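Putative Acetyltransferase from the GNAT family (Novosphingobium aromaticivorans DSM 12444, PDB 3EC4) probably transfers an acyl group, most likely acetyl from acetyl-coenzyme A, to a substrate that is not established. Local coordinates at residues K181-A184 against G185-A188; A204-L207 against Y208-L211. All coordinates share one frame; numbering follows the deposited sequence.

Interaction 1: K181-A184 against G185-A188; sequences KVIA and GMAA
The flat groups here are the peptide units of Val182, Ile183 and Ala184, and their carbonyl oxygens receive the N-H groups of Met186, Ala187 and Ala188 in different ways. Met186 N lies in the carbonyl plane of Val182, 3.2 Å from Val182 O, whereas Ala187 N and Ala188 N stand tilted by 25° and 26° from the planes of the Ile183 and Ala184 carbonyls. This is the final part of helix 174-188, the helix of a beta-alpha-beta unit with strands 157-165 and 192-198 in the GNAT fold. The bond from Ala187 N to Ile183 O is short at 2.8 Å. Gly185 N, by contrast, divides itself between Lys181 O at 3.3 Å and Val182 O at 3.2 Å, both weak bonds, so that Val182 O takes two donors. Val182 and Met186 lie side by side, pointing the same way, and both touch Val160 of strand 157-165. With CG anti to the carbonyl carbon (chi1 -67°) and an extended chain beyond it, the selenomethionine at Met186 passes its CG 3.5 Å from Val182 O and brings its terminal CE to 3.6 Å from Val182 CG1.

Interaction 2: A204-L207 against Y208-L211; sequences AIRL and YESL
Tyr208 turns one face of its ring over the carbonyl oxygen of Ala204, which sits 3.0 Å above the ring plane and is offset toward the rim. Ala204 O also accepts Tyr208 N in a nearly straight bond of 2.9 Å, so one residue meets it with both its backbone and its side chain. Ala204 CB comes up to CE2 of the Tyr208 ring at 3.9 Å, and a chi1 of -56°, which sets CG beside the backbone N, tips the ring back over this preceding turn. Helix 202-210, leading toward the last strand of the GNAT fold, carries these residues, and in many relatives a tyrosine at this place serves as a general acid; whether Tyr208 does so is not established. A glycine here would probably take the ring face from Ala204 O and the CE2 contact from Ala204 CB, opening a gap against Ile179, Leu195 and Met87. Leu207 and Leu211 cross at an angle, their CD1 atoms 3.8 Å apart. On another side of the helix, the extended Glu209 side chain passes at a slant across Ile205: its CG lies 3.3 Å from Ile205 O, and OE2 reaches 3.9 Å from Ile205 CG2, while Glu209 N bonds Ile205 O at 2.8 Å.

From the N terminus, the chain first reaches interaction 1, wholly within helix 174-188, then passes through strand 192-198 before interaction 2 forms in and just beyond helix 202-210. Each contact is local, joining adjoining turns, so neither closes a long loop; they follow in series without nesting or crossing. Their centres lie about 17 Å apart, yet they meet where Ile183 CD1 touches Leu211 O at 3.8 Å. Leu207 of helix 202-210 packs on Ala176, and Leu211, just past its end, on Ile179, both on helix 174-188. Interaction 1 rests on strands 142-149 and 157-165, and interaction 2 on strands 192-198 and 76-88, which places the pair over neighbouring parts of the same mixed sheet.

Interaction 1: K181-A184 against G185-A188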
ATOM      1  N   LYS A 181      -0.519  14.046   8.036  1.00 24.23           N
ATOM      2  CA  LYS A 181      -1.041  14.828   6.921  1.00 26.15           C
ATOM      3  C   LYS A 181      -1.928  13.977   6.024  1.00 25.66           C
ATOM      4  O   LYS A 181      -3.026  14.362   5.636  1.00 23.64           O
ATOM      5  CB  LYS A 181       0.093  15.423   6.118  1.00 27.10           C
ATOM      6  CG  LYS A 181      -0.391  16.385   5.041  1.00 26.72           C
ATOM      7  CD  LYS A 181      -1.026  17.645   5.583  1.00 33.32           C
ATOM      8  CE  LYS A 181      -1.381  18.569   4.435  1.00 34.78           C
ATOM      9  NZ  LYS A 181      -2.047  19.761   4.886  1.00 35.41           N
ATOM     10  N   VAL A 182      -1.458  12.797   5.676  1.00 25.43           N
ATOM     11  CA  VAL A 182      -2.273  11.910   4.843  1.00 24.12           C
ATOM     12  C   VAL A 182      -3.671  11.596   5.481  1.00 27.97           C
ATOM     13  O   VAL A 182      -4.713  11.662   4.801  1.00 26.72           O
ATOM     14  CB  VAL A 182      -1.491  10.581   4.526  1.00 22.25           C
ATOM     15  CG1 VAL A 182      -2.499   9.543   3.859  1.00 23.70           C
ATOM     16  CG2 VAL A 182      -0.296  10.825   3.602  1.00 23.51           C
ATOM     17  N   ILE A 183      -3.691  11.242   6.777  1.00 25.51           N
ATOM     18  CA  ILE A 183      -4.937  10.850   7.451  1.00 25.42           C
ATOM     19  C   ILE A 183      -5.905  12.031   7.695  1.00 25.95           C
ATOM     20  O   ILE A 183      -7.091  11.832   7.699  1.00 22.43           O
ATOM     21  CB  ILE A 183      -4.703  10.003   8.727  1.00 22.73           C
ATOM     22  CG1 ILE A 183      -4.050  10.798   9.847  1.00 26.96           C
ATOM     23  CG2 ILE A 183      -3.931   8.718   8.372  1.00 24.02           C
ATOM     24  CD1 ILE A 183      -3.832   9.958  11.164  1.00 26.45           C
ATOM     25  N   ALA A 184      -5.349  13.251   7.783  1.00 24.06           N
ATOM     26  CA  ALA A 184      -6.135  14.467   7.850  1.00 25.41           C
ATOM     27  C   ALA A 184      -6.968  14.620   6.578  1.00 24.55           C
ATOM     28  O   ALA A 184      -8.149  15.005   6.629  1.00 23.63           O
ATOM     29  CB  ALA A 184      -5.217  15.635   8.047  1.00 25.53           C
ATOM     30  N   GLY A 185      -6.362  14.328   5.431  1.00 24.05           N
ATOM     31  CA  GLY A 185      -7.063  14.471   4.144  1.00 26.08           C
ATOM     32  C   GLY A 185      -8.160  13.434   4.035  1.00 26.13           C
ATOM     33  O   GLY A 185      -9.284  13.738   3.614  1.00 23.84           O
HETATM   34  N   MSE A 186      -7.832  12.197   4.429  1.00 25.76           N
HETATM   35  CA  MSE A 186      -8.835  11.121   4.503  1.00 26.10           C
HETATM   36  C   MSE A 186     -10.016  11.524   5.414  1.00 27.60           C
HETATM   37  O   MSE A 186     -11.193  11.510   5.006  1.00 26.06           O
HETATM   38  CB  MSE A 186      -8.192   9.830   4.979  1.00 24.21           C
HETATM   39  CG  MSE A 186      -7.201   9.299   3.944  1.00 25.21           C
HETATM   40 SE   MSE A 186      -6.270   7.794   4.700  0.75 22.30          SE
HETATM   41  CE  MSE A 186      -5.205   7.309   3.177  1.00 27.54           C
ATOM     42  N   ALA A 187      -9.677  11.987   6.605  1.00 26.67           N
ATOM     43  CA  ALA A 187     -10.668  12.512   7.544  1.00 28.92           C
ATOM     44  C   ALA A 187     -11.565  13.580   6.949  1.00 26.91           C
ATOM     45  O   ALA A 187     -12.785  13.532   7.153  1.00 27.50           O
ATOM     46  CB  ALA A 187      -9.979  13.034   8.806  1.00 28.84           C
ATOM     47  N   ALA A 188     -10.982  14.560   6.248  1.00 26.45           N
ATOM     48  CA  ALA A 188     -11.704  15.639   5.629  1.00 26.46           C
ATOM     49  C   ALA A 188     -12.786  15.092   4.689  1.00 27.44           C
ATOM     50  O   ALA A 188     -13.874  15.658   4.627  1.00 24.03           O
ATOM     51  CB  ALA A 188     -10.790  16.586   4.854  1.00 25.32           C
TER

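Interaction 2: A204-L207 against Y208-L211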
ATOM      1  N   ALA A 204       7.307  -0.001  14.274  1.00 30.60           N
ATOM      2  CA  ALA A 204       6.321   0.603  13.366  1.00 28.83           C
ATOM      3  C   ALA A 204       4.929   0.479  13.942  1.00 29.67           C
ATOM      4  O   ALA A 204       4.143   1.421  13.892  1.00 28.17           O
ATOM      5  CB  ALA A 204       6.404  -0.053  11.953  1.00 27.64           C
ATOM      6  N   ILE A 205       4.578  -0.689  14.455  1.00 28.65           N
ATOM      7  CA  ILE A 205       3.239  -0.879  15.089  1.00 27.46           C
ATOM      8  C   ILE A 205       3.008   0.096  16.251  1.00 29.16           C
ATOM      9  O   ILE A 205       1.942   0.655  16.399  1.00 27.83           O
ATOM     10  CB  ILE A 205       3.033  -2.368  15.497  1.00 30.27           C
ATOM     11  CG1 ILE A 205       3.003  -3.272  14.224  1.00 26.65           C
ATOM     12  CG2 ILE A 205       1.812  -2.591  16.399  1.00 27.68           C
ATOM     13  CD1 ILE A 205       3.147  -4.752  14.535  1.00 30.11           C
ATOM     14  N   ARG A 206       4.033   0.322  17.074  1.00 31.29           N
ATOM     15  CA  ARG A 206       3.948   1.305  18.146  1.00 30.78           C
ATOM     16  C   ARG A 206       3.767   2.705  17.612  1.00 28.09           C
ATOM     17  O   ARG A 206       2.993   3.476  18.182  1.00 27.49           O
ATOM     18  CB  ARG A 206       5.206   1.235  19.050  1.00 30.25           C
ATOM     19  CG  ARG A 206       5.273   0.007  19.938  1.00 37.24           C
ATOM     20  CD  ARG A 206       6.426   0.106  20.947  1.00 36.83           C
ATOM     21  NE  ARG A 206       7.764   0.241  20.360  1.00 45.27           N
ATOM     22  CZ  ARG A 206       8.614  -0.770  20.127  1.00 48.03           C
ATOM     23  NH1 ARG A 206       8.274  -2.016  20.384  1.00 47.30           N
ATOM     24  NH2 ARG A 206       9.809  -0.523  19.605  1.00 47.82           N
ATOM     25  N   LEU A 207       4.429   3.029  16.505  1.00 25.81           N
ATOM     26  CA  LEU A 207       4.302   4.335  15.918  1.00 28.90           C
ATOM     27  C   LEU A 207       2.874   4.514  15.458  1.00 28.02           C
ATOM     28  O   LEU A 207       2.216   5.508  15.785  1.00 26.25           O
ATOM     29  CB  LEU A 207       5.256   4.535  14.740  1.00 27.33           C
ATOM     30  CG  LEU A 207       4.927   5.680  13.800  1.00 33.53           C
ATOM     31  CD1 LEU A 207       4.953   7.039  14.568  1.00 32.34           C
ATOM     32  CD2 LEU A 207       5.880   5.695  12.604  1.00 33.11           C
ATOM     33  N   TYR A 208       2.382   3.518  14.727  1.00 26.26           N
ATOM     34  CA  TYR A 208       0.998   3.589  14.229  1.00 25.44           C
ATOM     35  C   TYR A 208      -0.021   3.658  15.344  1.00 24.55           C
ATOM     36  O   TYR A 208      -0.962   4.441  15.242  1.00 25.20           O
ATOM     37  CB  TYR A 208       0.703   2.440  13.273  1.00 26.88           C
ATOM     38  CG  TYR A 208       1.642   2.368  12.105  1.00 21.71           C
ATOM     39  CD1 TYR A 208       2.086   3.509  11.438  1.00 35.54           C
ATOM     40  CD2 TYR A 208       2.090   1.131  11.659  1.00 29.01           C
ATOM     41  CE1 TYR A 208       2.985   3.407  10.367  1.00 37.05           C
ATOM     42  CE2 TYR A 208       2.955   1.032  10.583  1.00 29.15           C
ATOM     43  CZ  TYR A 208       3.401   2.157   9.948  1.00 34.82           C
ATOM     44  OH  TYR A 208       4.276   1.976   8.895  1.00 36.89           O
ATOM     45  N   GLU A 209       0.119   2.843  16.385  1.00 23.33           N
ATOM     46  CA  GLU A 209      -0.717   2.992  17.589  1.00 25.62           C
ATOM     47  C   GLU A 209      -0.724   4.421  18.137  1.00 25.85           C
ATOM     48  O   GLU A 209      -1.770   4.931  18.540  1.00 26.65           O
ATOM     49  CB  GLU A 209      -0.287   2.004  18.681  1.00 25.88           C
ATOM     50  CG  GLU A 209      -0.669   0.598  18.343  1.00 30.12           C
ATOM     51  CD  GLU A 209      -0.050  -0.411  19.309  1.00 32.90           C
ATOM     52  OE1 GLU A 209       0.883  -0.068  20.046  1.00 41.33           O
ATOM     53  OE2 GLU A 209      -0.542  -1.538  19.319  1.00 40.24           O
ATOM     54  N   SER A 210       0.428   5.082  18.137  1.00 26.69           N
ATOM     55  CA  SER A 210       0.527   6.446  18.653  0.50 25.29           C
ATOM     56  C   SER A 210      -0.119   7.482  17.728  1.00 27.95           C
ATOM     57  O   SER A 210      -0.323   8.635  18.113  1.00 28.59           O
ATOM     58  CB  SER A 210       1.996   6.781  18.976  0.50 25.15           C
ATOM     59  OG  SER A 210       2.538   5.779  19.833  0.50 26.17           O
ATOM     60  N   LEU A 211      -0.423   7.078  16.509  1.00 24.94           N
ATOM     61  CA  LEU A 211      -1.065   7.937  15.512  1.00 29.88           C
ATOM     62  C   LEU A 211      -2.536   7.573  15.342  1.00 31.82           C
ATOM     63  O   LEU A 211      -3.185   8.035  14.407  1.00 33.89           O
ATOM     64  CB  LEU A 211      -0.341   7.799  14.170  1.00 28.53           C
ATOM     65  CG  LEU A 211       1.051   8.450  14.128  1.00 28.16           C
ATOM     66  CD1 LEU A 211       1.709   7.955  12.800  1.00 30.45           C
ATOM     67  CD2 LEU A 211       0.927   9.927  14.203  1.00 28.67           C
TER